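Local structure of cytochrome P450 RhF (Acinetobacter radioresistens, 6RO8) at residues H272-L277 with T418-P423; A306-L311 with I386-M391; L168-L173 with D185-L190; C408-T413 with A425-W430. The protein binds heme b through a cysteine thiolate and probably inserts oxygen into organic substrates, this chain being the heme domain of a longer protein that also carries reductase modules. All blocks are in the same frame, centred on the assembly; numbering follows the deposited sequence.

Overall arrangement
Helix 273-288 runs through the whole set: contact 1 lies on its first turn, and residues of contacts 2, 3 and 4 also pack against it. Contact 2 is the buried one, two helices joined by an internal salt bridge and a small methionine-centred apolar patch beside the heme. Contact 1, nearest the centre of the chain, is apolar between its segments but lines the ligand pocket. Contact 3 packs two successive helices around a methionine and is more exposed at its edge. Contact 4, about 22 Å from the chain centre, relies on hydrogen bonds at a sheet edge. Contacts 1 and 4 share the connection between strands 406-407 and 427-429, and meet at Pro423 and Phe412.

Contact 1. Residues H272-L277 with T418-P423; sequences HETTAL and TSFRGP. With HEM (protoporphyrin IX containing Fe), chain B; HIS (histidine), chain C.
Leu277 fits closely against the backbone of 420-422: its CD2 rests 3.6 Å from Gly422 CA, where glycine has no side chain to stand in the way, and its CB lies 3.6 Å from Arg421 O. The other methyl, CD1, meets Phe420 CB at 3.8 Å. One turn back, Thr274 brings CG2 to the edge of the Phe420 ring, 3.4 Å from CE1, and the CA of the bound histidine lies at that edge too, in the ring plane. Thr274 OG1, held between backbone N and carbonyl carbon (chi1 37°), faces the carboxylate of this ligand and is 3.0 Å from its O. The heme iron beyond carries a water and is bound axially by Cys381. Packing is looser on the partly exposed side: Glu273 OE2 hangs over one ring face, 4.2 Å from Phe420 CG, and Arg421, whose CB points away from the helix, bonds Gln39 O through NH1. Glu273 and Thr274 match the acid-alcohol pair of the P450 distal helix, and Phe420 lines the ligand pocket from the loop. Around them, Trp202 of helix 187-202 and Phe420 meet edge-to-face, helix 170-179 backs His272, and Asn281, further along helix 273-288, bonds Arg421 O.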
# COMPACT_ATOMS: atom_id res chain seq x y z
N HIS A 272 0.37 2.27 7.92
CA HIS A 272 1.51 1.47 8.34
C HIS A 272 1.73 0.24 7.47
O HIS A 272 2.89 -0.12 7.21
CB HIS A 272 1.37 1.08 9.82
CG HIS A 272 0.34 0.03 10.06
ND1 HIS A 272 0.65 -1.31 10.16
CD2 HIS A 272 -1.00 0.11 10.24
CE1 HIS A 272 -0.45 -2.00 10.38
NE2 HIS A 272 -1.47 -1.16 10.43
N GLU A 273 0.66 -0.40 7.01
CA GLU A 273 0.81 -1.71 6.37
C GLU A 273 1.65 -1.62 5.09
O GLU A 273 2.51 -2.49 4.85
CB GLU A 273 -0.54 -2.34 6.07
CG GLU A 273 -0.38 -3.81 5.70
CD GLU A 273 -1.59 -4.41 5.03
OE1 GLU A 273 -2.28 -5.23 5.69
OE2 GLU A 273 -1.85 -4.09 3.86
N THR A 274 1.42 -0.61 4.25
CA THR A 274 2.23 -0.50 3.04
C THR A 274 3.68 -0.14 3.36
O THR A 274 4.59 -0.55 2.62
CB THR A 274 1.63 0.54 2.07
OG1 THR A 274 1.07 1.64 2.79
CG2 THR A 274 0.58 -0.09 1.17
N THR A 275 3.92 0.61 4.45
CA THR A 275 5.28 0.90 4.90
C THR A 275 6.00 -0.36 5.37
O THR A 275 7.20 -0.52 5.11
CB THR A 275 5.24 1.95 6.01
OG1 THR A 275 4.51 3.09 5.55
CG2 THR A 275 6.64 2.39 6.39
N ALA A 276 5.29 -1.28 6.04
CA ALA A 276 5.94 -2.50 6.49
C ALA A 276 6.24 -3.42 5.31
O ALA A 276 7.35 -3.96 5.21
CB ALA A 276 5.09 -3.23 7.53
N LEU A 277 5.26 -3.62 4.42
CA LEU A 277 5.51 -4.44 3.23
C LEU A 277 6.68 -3.88 2.43
O LEU A 277 7.58 -4.63 2.02
CB LEU A 277 4.26 -4.52 2.37
CG LEU A 277 3.04 -5.21 2.99
CD1 LEU A 277 1.82 -4.92 2.13
CD2 LEU A 277 3.28 -6.70 3.12
N THR A 418 -4.58 -8.61 -4.77
CA THR A 418 -4.29 -8.00 -6.06
C THR A 418 -3.37 -6.80 -5.99
O THR A 418 -2.72 -6.49 -6.99
CB THR A 418 -5.60 -7.54 -6.74
OG1 THR A 418 -6.17 -6.45 -5.99
CG2 THR A 418 -6.56 -8.70 -6.87
N SER A 419 -3.31 -6.12 -4.85
CA SER A 419 -2.80 -4.76 -4.78
C SER A 419 -1.60 -4.57 -3.87
O SER A 419 -0.75 -3.71 -4.15
CB SER A 419 -3.93 -3.82 -4.32
OG SER A 419 -4.87 -3.69 -5.38
N PHE A 420 -1.49 -5.34 -2.80
CA PHE A 420 -0.40 -5.18 -1.85
C PHE A 420 0.54 -6.38 -1.94
O PHE A 420 0.12 -7.49 -2.29
CB PHE A 420 -0.94 -4.99 -0.44
CG PHE A 420 -1.89 -3.84 -0.31
CD1 PHE A 420 -1.42 -2.56 -0.11
CD2 PHE A 420 -3.26 -4.03 -0.41
CE1 PHE A 420 -2.29 -1.49 0.01
CE2 PHE A 420 -4.12 -2.96 -0.30
CZ PHE A 420 -3.64 -1.69 -0.09
N ARG A 421 1.82 -6.14 -1.66
CA ARG A 421 2.85 -7.15 -1.89
C ARG A 421 4.02 -6.95 -0.93
O ARG A 421 4.67 -5.89 -0.92
CB ARG A 421 3.34 -7.11 -3.34
CG ARG A 421 4.25 -8.28 -3.64
CD ARG A 421 4.56 -8.44 -5.12
NE ARG A 421 5.49 -9.55 -5.32
CZ ARG A 421 5.13 -10.84 -5.34
NH1 ARG A 421 3.86 -11.19 -5.19
NH2 ARG A 421 6.05 -11.78 -5.52
N GLY A 422 4.29 -7.99 -0.14
CA GLY A 422 5.48 -8.07 0.66
C GLY A 422 5.57 -9.47 1.23
O GLY A 422 4.57 -10.17 1.39
N PRO A 423 6.79 -9.91 1.53
CA PRO A 423 6.96 -11.28 2.05
C PRO A 423 6.50 -11.36 3.49
O PRO A 423 6.67 -10.43 4.28
CB PRO A 423 8.47 -11.50 1.92
CG PRO A 423 9.06 -10.10 2.11
CD PRO A 423 8.04 -9.12 1.55
CHA HEM B . -2.85 7.45 -1.17
CHB HEM B . 0.61 4.05 -1.57
CHC HEM B . 2.07 4.86 3.01
CHD HEM B . -1.69 7.89 3.50
C1A HEM B . -2.06 6.45 -1.69
C2A HEM B . -2.16 5.84 -3.01
C3A HEM B . -1.22 4.91 -3.11
C4A HEM B . -0.47 4.87 -1.87
CMA HEM B . -0.98 4.04 -4.36
CAA HEM B . -3.18 6.22 -4.11
CBA HEM B . -2.47 7.16 -5.07
CGA HEM B . -3.39 7.66 -6.14
O1A HEM B . -4.58 7.25 -6.17
O2A HEM B . -2.92 8.47 -6.97
C1B HEM B . 1.35 4.04 -0.42
C2B HEM B . 2.60 3.32 -0.23
C3B HEM B . 3.00 3.53 1.05
C4B HEM B . 2.02 4.39 1.70
CMB HEM B . 3.28 2.48 -1.34
CAB HEM B . 4.27 3.04 1.78
CBB HEM B . 5.32 2.45 1.21
C1C HEM B . 1.18 5.75 3.55
C2C HEM B . 1.17 6.28 4.91
C3C HEM B . 0.11 7.12 5.01
C4C HEM B . -0.56 7.15 3.75
CMC HEM B . 2.21 5.90 5.99
CAC HEM B . -0.42 7.97 6.20
CBC HEM B . 0.15 7.96 7.41
C1D HEM B . -2.35 8.03 2.31
C2D HEM B . -3.52 8.84 2.08
C3D HEM B . -3.84 8.73 0.79
C4D HEM B . -2.88 7.84 0.15
CMD HEM B . -4.28 9.68 3.12
CAD HEM B . -5.06 9.42 0.14
CBD HEM B . -4.72 10.82 -0.36
CGD HEM B . -5.76 11.25 -1.37
O1D HEM B . -6.70 10.46 -1.63
O2D HEM B . -5.67 12.36 -1.94
NA HEM B . -1.03 5.82 -1.02
NB HEM B . 1.03 4.67 0.77
NC HEM B . 0.11 6.31 2.88
ND HEM B . -1.98 7.43 1.11
FE HEM B . -0.45 6.07 0.97
N HIS C . -4.43 1.11 1.81
CA HIS C . -3.41 1.62 0.90
C HIS C . -2.11 1.91 1.64
O HIS C . -1.18 2.46 1.04
CB HIS C . -3.91 2.87 0.19
CG HIS C . -4.68 3.81 1.07
ND1 HIS C . -4.38 5.15 1.17
CD2 HIS C . -5.73 3.59 1.89
CE1 HIS C . -5.22 5.72 2.01
NE2 HIS C . -6.05 4.80 2.46
OXT HIS C . -1.98 1.62 2.83
O HOH W 1 -2.02 4.48 1.54

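Contact 2. Residues A306-L311 with I386-M391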
# COMPACT_ATOMS: atom_id res chain seq x y z
N ALA A 306 18.40 4.75 -2.98
CA ALA A 306 18.17 3.31 -2.98
C ALA A 306 16.73 2.97 -2.59
O ALA A 306 16.10 2.08 -3.20
CB ALA A 306 19.15 2.63 -2.04
N VAL A 307 16.19 3.64 -1.57
CA VAL A 307 14.81 3.39 -1.17
C VAL A 307 13.87 3.70 -2.32
O VAL A 307 12.95 2.93 -2.62
CB VAL A 307 14.45 4.20 0.10
CG1 VAL A 307 12.95 4.34 0.29
CG2 VAL A 307 15.06 3.54 1.30
N GLU A 308 14.12 4.80 -3.02
CA GLU A 308 13.28 5.15 -4.17
C GLU A 308 13.36 4.08 -5.26
O GLU A 308 12.34 3.73 -5.86
CB GLU A 308 13.70 6.52 -4.70
CG GLU A 308 12.55 7.36 -5.21
CD GLU A 308 11.47 7.64 -4.17
OE1 GLU A 308 10.30 7.74 -4.57
OE2 GLU A 308 11.78 7.77 -2.97
N GLU A 309 14.55 3.54 -5.52
CA GLU A 309 14.65 2.50 -6.54
C GLU A 309 13.98 1.20 -6.10
O GLU A 309 13.49 0.44 -6.94
CB GLU A 309 16.12 2.27 -6.91
CG GLU A 309 16.39 1.05 -7.77
CD GLU A 309 15.94 1.23 -9.20
OE1 GLU A 309 15.28 2.25 -9.46
OE2 GLU A 309 16.26 0.36 -10.06
N CYS A 310 13.95 0.93 -4.79
CA CYS A 310 13.18 -0.20 -4.27
C CYS A 310 11.68 -0.01 -4.43
O CYS A 310 10.97 -0.96 -4.80
CB CYS A 310 13.54 -0.45 -2.79
SG CYS A 310 15.16 -1.17 -2.51
N LEU A 311 11.21 1.19 -4.12
CA LEU A 311 9.80 1.53 -4.32
C LEU A 311 9.38 1.39 -5.78
O LEU A 311 8.25 0.96 -6.09
CB LEU A 311 9.56 2.95 -3.83
CG LEU A 311 9.59 3.14 -2.31
CD1 LEU A 311 9.43 4.63 -1.92
CD2 LEU A 311 8.49 2.28 -1.65
N ILE A 386 6.46 9.83 5.08
CA ILE A 386 6.55 8.99 6.26
C ILE A 386 7.05 7.60 5.87
O ILE A 386 7.97 7.05 6.48
CB ILE A 386 5.19 8.93 6.99
CG1 ILE A 386 4.82 10.31 7.53
CG2 ILE A 386 5.25 7.89 8.09
CD1 ILE A 386 3.29 10.47 7.81
N GLY A 387 6.47 7.05 4.80
CA GLY A 387 6.94 5.76 4.31
C GLY A 387 8.42 5.75 3.96
O GLY A 387 9.13 4.79 4.30
N ARG A 388 8.89 6.81 3.28
CA ARG A 388 10.30 6.88 2.88
C ARG A 388 11.18 6.98 4.10
O ARG A 388 12.23 6.32 4.19
CB ARG A 388 10.53 8.09 1.99
CG ARG A 388 10.01 8.01 0.58
CD ARG A 388 9.95 9.38 -0.06
NE ARG A 388 9.75 9.26 -1.50
CZ ARG A 388 9.08 10.15 -2.22
NH1 ARG A 388 8.56 11.21 -1.63
NH2 ARG A 388 8.93 9.97 -3.52
N MET A 389 10.79 7.84 5.03
CA MET A 389 11.55 8.04 6.25
C MET A 389 11.71 6.73 7.01
O MET A 389 12.80 6.41 7.46
CB MET A 389 10.84 9.09 7.09
CG MET A 389 11.35 9.25 8.47
SD MET A 389 10.04 8.69 9.56
CE MET A 389 8.88 10.04 9.49
N GLU A 390 10.64 5.93 7.14
CA GLU A 390 10.77 4.71 7.92
C GLU A 390 11.66 3.70 7.21
O GLU A 390 12.46 3.01 7.86
CB GLU A 390 9.40 4.11 8.22
CG GLU A 390 8.52 5.01 9.06
CD GLU A 390 7.21 4.37 9.42
OE1 GLU A 390 7.21 3.27 10.01
OE2 GLU A 390 6.16 4.96 9.09
N MET A 391 11.60 3.66 5.88
CA MET A 391 12.45 2.73 5.14
C MET A 391 13.93 3.09 5.26
O MET A 391 14.78 2.21 5.49
CB MET A 391 11.99 2.70 3.68
CG MET A 391 10.60 2.03 3.50
SD MET A 391 10.06 2.28 1.81
CE MET A 391 11.08 1.11 0.89
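Arg388 grips the carboxylate of Glu308 side-on, one nitrogen to each oxygen. Its NH2 bonds Glu308 OE1 at 2.8 Å, nearly straight at 169°; the oxygen lies in the guanidinium plane, yet is itself approached from above the carboxylate plane. Arg388 NE reaches Glu308 OE2 at 2.9 Å by a more bent bond, on the syn side, and the carboxylate and guanidinium planes are well inclined to each other. Both ends have further partners, His371 NE2 on Glu308 OE1 and Asn385 OD1 on Arg388 NH1, which give each group one more bond and limit its rotation. Helix 303-314 is the P450 K helix: the next residue, Glu309, belongs to its ExxR motif and, away from this interface, forms salt bridges with Arg312 and Arg365. Helix 384-401 is the L helix, which follows the heme ligand Cys381. The short segments pass 10.3 Å apart at 117°. Between them Met391 folds over at its tip (chi3 75°), placing CE 3.8 Å from Val307 CG1 and likewise 3.8 Å from Leu311 CD2, while Met391 SD is 3.8 Å from that same Leu311 CD2. Val307 CG2 leans on Met391 CB. Leu311 CD1 faces the aliphatic Arg388 CG at 4.2 Å, and the Leu311 side chain approaches the heme to about 4 Å between nearest atoms. Ser279 and Ala282 of helix 273-288 touch Met391.

Contact 3. Residues L168-L173 with D185-L190; sequences LWEIPL and DDMQEL
Met187 is the bump of this contact, and the hollow that takes it is lined by Trp169, Glu170 and Leu173. Its chain bends twice beyond CG (chi2 -106°, chi3 -69°), which sets SD 3.5 Å from Leu173 CD2 and CE 3.7 Å from Glu170 CG. Leu173 and Met187 lie side by side, running opposite ways, whereas the extended Glu170 chain crosses the methionine at about a right angle. Leu173 CD2 also lies 4.2 Å from Leu190 CB. Trp169 closes on the root of the methionine: its CH2 lies 4.0 Å from Met187 CB and 3.5 Å from Met187 O. Glu170 CB sits over the centre of one indole face. On the solvent side Gln188, bent at chi2, brings NE2 to 3.2 Å from Trp169 CZ2, with amide and ring planes steeply inclined. The polar ends are held elsewhere, Trp169 NE1 by Gln165 and Glu170 by Lys151, while Arg191 makes a cation-pi contact with the indole. The contact joins the successive helices 170-179 and 187-202, the E and F helices of a P450; Met187 also touches Met174 and Leu177 of helix 170-179, and Leu168 and Pro172 touch helices 273-288 and 384-401.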
# COMPACT_ATOMS: atom_id res chain seq x y z
N LEU A 168 9.62 -5.28 11.60
CA LEU A 168 9.19 -4.67 10.34
C LEU A 168 7.69 -4.38 10.30
O LEU A 168 7.28 -3.41 9.65
CB LEU A 168 9.64 -5.52 9.14
CG LEU A 168 11.12 -5.37 8.72
CD1 LEU A 168 11.40 -6.02 7.38
CD2 LEU A 168 11.66 -3.91 8.73
N TRP A 169 6.84 -5.16 10.97
CA TRP A 169 5.44 -4.75 11.06
C TRP A 169 5.14 -3.96 12.33
O TRP A 169 4.29 -3.06 12.32
CB TRP A 169 4.50 -5.96 10.95
CG TRP A 169 4.34 -6.77 12.18
CD1 TRP A 169 5.03 -7.91 12.50
CD2 TRP A 169 3.41 -6.55 13.25
NE1 TRP A 169 4.59 -8.41 13.71
CE2 TRP A 169 3.60 -7.59 14.20
CE3 TRP A 169 2.44 -5.57 13.51
CZ2 TRP A 169 2.86 -7.67 15.38
CZ3 TRP A 169 1.71 -5.65 14.67
CH2 TRP A 169 1.93 -6.69 15.60
N GLU A 170 5.84 -4.24 13.42
CA GLU A 170 5.47 -3.65 14.70
C GLU A 170 5.81 -2.16 14.75
O GLU A 170 5.02 -1.36 15.26
CB GLU A 170 6.17 -4.41 15.80
CG GLU A 170 5.45 -4.52 17.09
CD GLU A 170 6.37 -5.10 18.11
OE1 GLU A 170 7.18 -5.98 17.71
OE2 GLU A 170 6.35 -4.65 19.28
N ILE A 171 6.96 -1.77 14.23
CA ILE A 171 7.38 -0.37 14.32
C ILE A 171 6.50 0.52 13.43
O ILE A 171 5.99 1.53 13.93
CB ILE A 171 8.88 -0.22 13.99
CG1 ILE A 171 9.70 -0.60 15.21
CG2 ILE A 171 9.20 1.21 13.56
CD1 ILE A 171 11.20 -0.61 14.97
N PRO A 172 6.29 0.21 12.14
CA PRO A 172 5.38 1.06 11.35
C PRO A 172 4.01 1.19 11.99
O PRO A 172 3.43 2.28 11.97
CB PRO A 172 5.31 0.34 10.00
CG PRO A 172 6.54 -0.44 9.94
CD PRO A 172 6.78 -0.92 11.34
N LEU A 173 3.50 0.09 12.57
CA LEU A 173 2.24 0.15 13.31
C LEU A 173 2.31 1.18 14.43
O LEU A 173 1.47 2.09 14.51
CB LEU A 173 1.90 -1.22 13.86
CG LEU A 173 0.62 -1.24 14.71
CD1 LEU A 173 -0.56 -0.69 13.91
CD2 LEU A 173 0.28 -2.64 15.24
N ASP A 185 -3.03 -0.34 21.80
CA ASP A 185 -3.34 -1.44 22.70
C ASP A 185 -2.93 -2.74 22.01
O ASP A 185 -1.84 -2.80 21.44
CB ASP A 185 -4.81 -1.46 23.13
CG ASP A 185 -5.77 -1.31 21.99
OD1 ASP A 185 -5.32 -0.99 20.87
OD2 ASP A 185 -6.98 -1.51 22.22
N ASP A 186 -3.78 -3.77 22.06
CA ASP A 186 -3.40 -5.07 21.52
C ASP A 186 -2.95 -4.93 20.07
O ASP A 186 -3.74 -4.61 19.19
CB ASP A 186 -4.54 -6.07 21.66
CG ASP A 186 -4.05 -7.52 21.64
OD1 ASP A 186 -2.88 -7.75 21.26
OD2 ASP A 186 -4.84 -8.42 22.00
N MET A 187 -1.66 -5.15 19.83
CA MET A 187 -1.11 -4.94 18.50
C MET A 187 -1.28 -6.17 17.63
O MET A 187 -1.41 -6.03 16.41
CB MET A 187 0.36 -4.58 18.61
CG MET A 187 0.57 -3.41 19.53
SD MET A 187 0.94 -1.93 18.60
CE MET A 187 2.56 -2.38 17.99
N GLN A 188 -1.27 -7.36 18.22
CA GLN A 188 -1.64 -8.53 17.45
C GLN A 188 -3.11 -8.46 17.04
O GLN A 188 -3.47 -8.91 15.94
CB GLN A 188 -1.34 -9.81 18.23
CG GLN A 188 0.14 -10.26 18.15
CD GLN A 188 0.63 -10.56 16.72
OE1 GLN A 188 -0.17 -10.82 15.82
NE2 GLN A 188 1.95 -10.51 16.52
N GLU A 189 -3.95 -7.85 17.87
CA GLU A 189 -5.35 -7.65 17.50
C GLU A 189 -5.48 -6.59 16.42
O GLU A 189 -6.24 -6.76 15.45
CB GLU A 189 -6.17 -7.27 18.73
CG GLU A 189 -7.63 -7.68 18.66
CD GLU A 189 -7.84 -9.19 18.65
OE1 GLU A 189 -6.89 -9.94 18.98
OE2 GLU A 189 -8.96 -9.62 18.32
N LEU A 190 -4.77 -5.48 16.57
CA LEU A 190 -4.73 -4.49 15.50
C LEU A 190 -4.23 -5.11 14.22
O LEU A 190 -4.72 -4.79 13.13
CB LEU A 190 -3.83 -3.32 15.90
CG LEU A 190 -4.58 -2.26 16.69
CD1 LEU A 190 -3.61 -1.48 17.56
CD2 LEU A 190 -5.29 -1.36 15.73

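Contact 4. Residues C408-T413 with A425-W430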
# COMPACT_ATOMS: atom_id res chain seq x y z
N CYS A 408 18.88 -15.47 4.70
CA CYS A 408 18.96 -16.92 4.75
C CYS A 408 18.26 -17.54 3.55
O CYS A 408 17.39 -16.94 2.92
CB CYS A 408 18.32 -17.48 6.02
SG CYS A 408 18.78 -16.76 7.62
N GLU A 409 18.65 -18.78 3.22
CA GLU A 409 17.88 -19.57 2.28
C GLU A 409 16.49 -19.79 2.86
O GLU A 409 16.35 -20.21 4.01
CB GLU A 409 18.55 -20.91 2.01
CG GLU A 409 19.97 -20.78 1.51
CD GLU A 409 20.66 -22.11 1.33
OE1 GLU A 409 19.97 -23.15 1.42
OE2 GLU A 409 21.89 -22.13 1.12
N GLN A 410 15.47 -19.46 2.08
CA GLN A 410 14.10 -19.56 2.57
C GLN A 410 13.15 -19.52 1.39
O GLN A 410 13.49 -18.99 0.33
CB GLN A 410 13.77 -18.43 3.56
CG GLN A 410 13.74 -17.05 2.90
CD GLN A 410 14.08 -15.92 3.87
OE1 GLN A 410 13.23 -15.49 4.66
NE2 GLN A 410 15.32 -15.43 3.81
N GLU A 411 11.98 -20.12 1.58
CA GLU A 411 10.86 -19.87 0.69
C GLU A 411 10.16 -18.60 1.14
O GLU A 411 9.95 -18.38 2.34
CB GLU A 411 9.89 -21.05 0.70
CG GLU A 411 10.50 -22.35 0.21
CD GLU A 411 10.08 -22.70 -1.20
OE1 GLU A 411 8.94 -23.20 -1.37
OE2 GLU A 411 10.87 -22.48 -2.14
N PHE A 412 9.81 -17.75 0.19
CA PHE A 412 9.06 -16.53 0.47
C PHE A 412 7.60 -16.73 0.10
O PHE A 412 7.29 -17.20 -1.00
CB PHE A 412 9.63 -15.33 -0.28
CG PHE A 412 10.98 -14.92 0.21
CD1 PHE A 412 11.12 -14.15 1.34
CD2 PHE A 412 12.12 -15.33 -0.47
CE1 PHE A 412 12.36 -13.78 1.80
CE2 PHE A 412 13.36 -14.97 -0.01
CZ PHE A 412 13.48 -14.18 1.12
N THR A 413 6.70 -16.37 1.00
CA THR A 413 5.27 -16.47 0.76
C THR A 413 4.65 -15.07 0.77
O THR A 413 5.17 -14.15 1.41
CB THR A 413 4.61 -17.40 1.80
OG1 THR A 413 4.61 -16.79 3.10
CG2 THR A 413 5.38 -18.71 1.88
N ALA A 425 7.63 -13.43 5.83
CA ALA A 425 8.81 -13.52 6.66
C ALA A 425 10.01 -12.99 5.89
O ALA A 425 10.02 -12.95 4.66
CB ALA A 425 9.07 -14.97 7.11
N LEU A 426 11.03 -12.55 6.64
CA LEU A 426 12.31 -12.10 6.07
C LEU A 426 13.43 -12.68 6.95
O LEU A 426 13.95 -12.00 7.84
CB LEU A 426 12.37 -10.57 5.98
CG LEU A 426 13.43 -10.02 5.02
CD1 LEU A 426 13.14 -10.41 3.57
CD2 LEU A 426 13.62 -8.52 5.16
N TRP A 427 13.79 -13.93 6.70
CA TRP A 427 14.79 -14.61 7.53
C TRP A 427 16.20 -14.22 7.11
O TRP A 427 16.53 -14.15 5.92
CB TRP A 427 14.58 -16.12 7.47
CG TRP A 427 13.58 -16.56 8.48
CD1 TRP A 427 12.29 -16.93 8.25
CD2 TRP A 427 13.76 -16.62 9.90
NE1 TRP A 427 11.66 -17.24 9.44
CE2 TRP A 427 12.55 -17.05 10.47
CE3 TRP A 427 14.84 -16.36 10.75
CZ2 TRP A 427 12.39 -17.23 11.84
CZ3 TRP A 427 14.68 -16.53 12.11
CH2 TRP A 427 13.46 -16.96 12.64
N THR A 428 17.05 -14.00 8.10
CA THR A 428 18.25 -13.20 7.90
C THR A 428 19.25 -13.52 9.00
O THR A 428 18.87 -13.84 10.13
CB THR A 428 17.86 -11.72 7.89
OG1 THR A 428 19.03 -10.90 7.84
CG2 THR A 428 17.10 -11.39 9.12
N GLU A 429 20.54 -13.45 8.66
CA GLU A 429 21.58 -13.96 9.55
C GLU A 429 22.84 -13.10 9.48
O GLU A 429 23.04 -12.34 8.52
CB GLU A 429 21.97 -15.40 9.20
CG GLU A 429 22.34 -15.60 7.75
CD GLU A 429 22.63 -17.06 7.43
OE1 GLU A 429 22.41 -17.91 8.32
OE2 GLU A 429 23.07 -17.35 6.30
N TRP A 430 23.71 -13.26 10.48
CA TRP A 430 24.95 -12.48 10.59
C TRP A 430 25.85 -13.09 11.67
O TRP A 430 25.61 -14.20 12.15
CB TRP A 430 24.65 -11.02 10.90
CG TRP A 430 24.00 -10.74 12.25
CD1 TRP A 430 24.60 -10.17 13.34
CD2 TRP A 430 22.63 -10.96 12.63
NE1 TRP A 430 23.70 -10.04 14.37
CE2 TRP A 430 22.49 -10.52 13.96
CE3 TRP A 430 21.52 -11.50 11.98
CZ2 TRP A 430 21.27 -10.60 14.65
CZ3 TRP A 430 20.32 -11.59 12.67
CH2 TRP A 430 20.20 -11.14 13.98
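Phe412 presents its ring edge to the backbone of the facing segment, CD1 lying 3.7 Å from Ala425 O near the ring plane. One ring face carries Gln410 CG, offset toward the rim; Leu426 CD1 approaches obliquely, 3.9 Å from Phe412 CE1, and Lys284 adds a cation-pi contact. The second flat group is the Gln410 amide, which is inclined to the Trp427 indole, with OE1 oblique to that ring and beside its CB. All this lies at the end of the small three-stranded antiparallel sheet of the P450 fold, in which 427-429 is the central strand between 160-162 and 406-407. Past strand 406-407 the chain still runs nearly antiparallel to 425-429, 169° apart end to end, but its regular pairing ceases. One backbone bond continues, Cys408 N to Trp427 O at 3.0 Å. Gln410 then supplies from its side chain what a strand would supply from its backbone: Trp427 N bonds Gln410 OE1 at 2.6 Å, in the carbonyl plane and on a lone pair, and Gln410 NE2 gives a hydrogen to Trp427 O at 2.7 Å. The other bond of NE2 returns to Cys408 O, also 2.7 Å from Gln410 NE2, so three bonds hold the amide flat group in its rotation, and Trp427 O accepts from two donors. Chi1 of 67° sets Gln410 CG between backbone N and carbonyl carbon, and the extended chain beyond carries the amide to the strand. From strand 160-162, Arg160 touches Cys408 and Glu429, and Asp162 touches Ala425 and Trp427. Cys408 SG ends 3.7 Å from Glu429 CG, alongside that residue's extended chain.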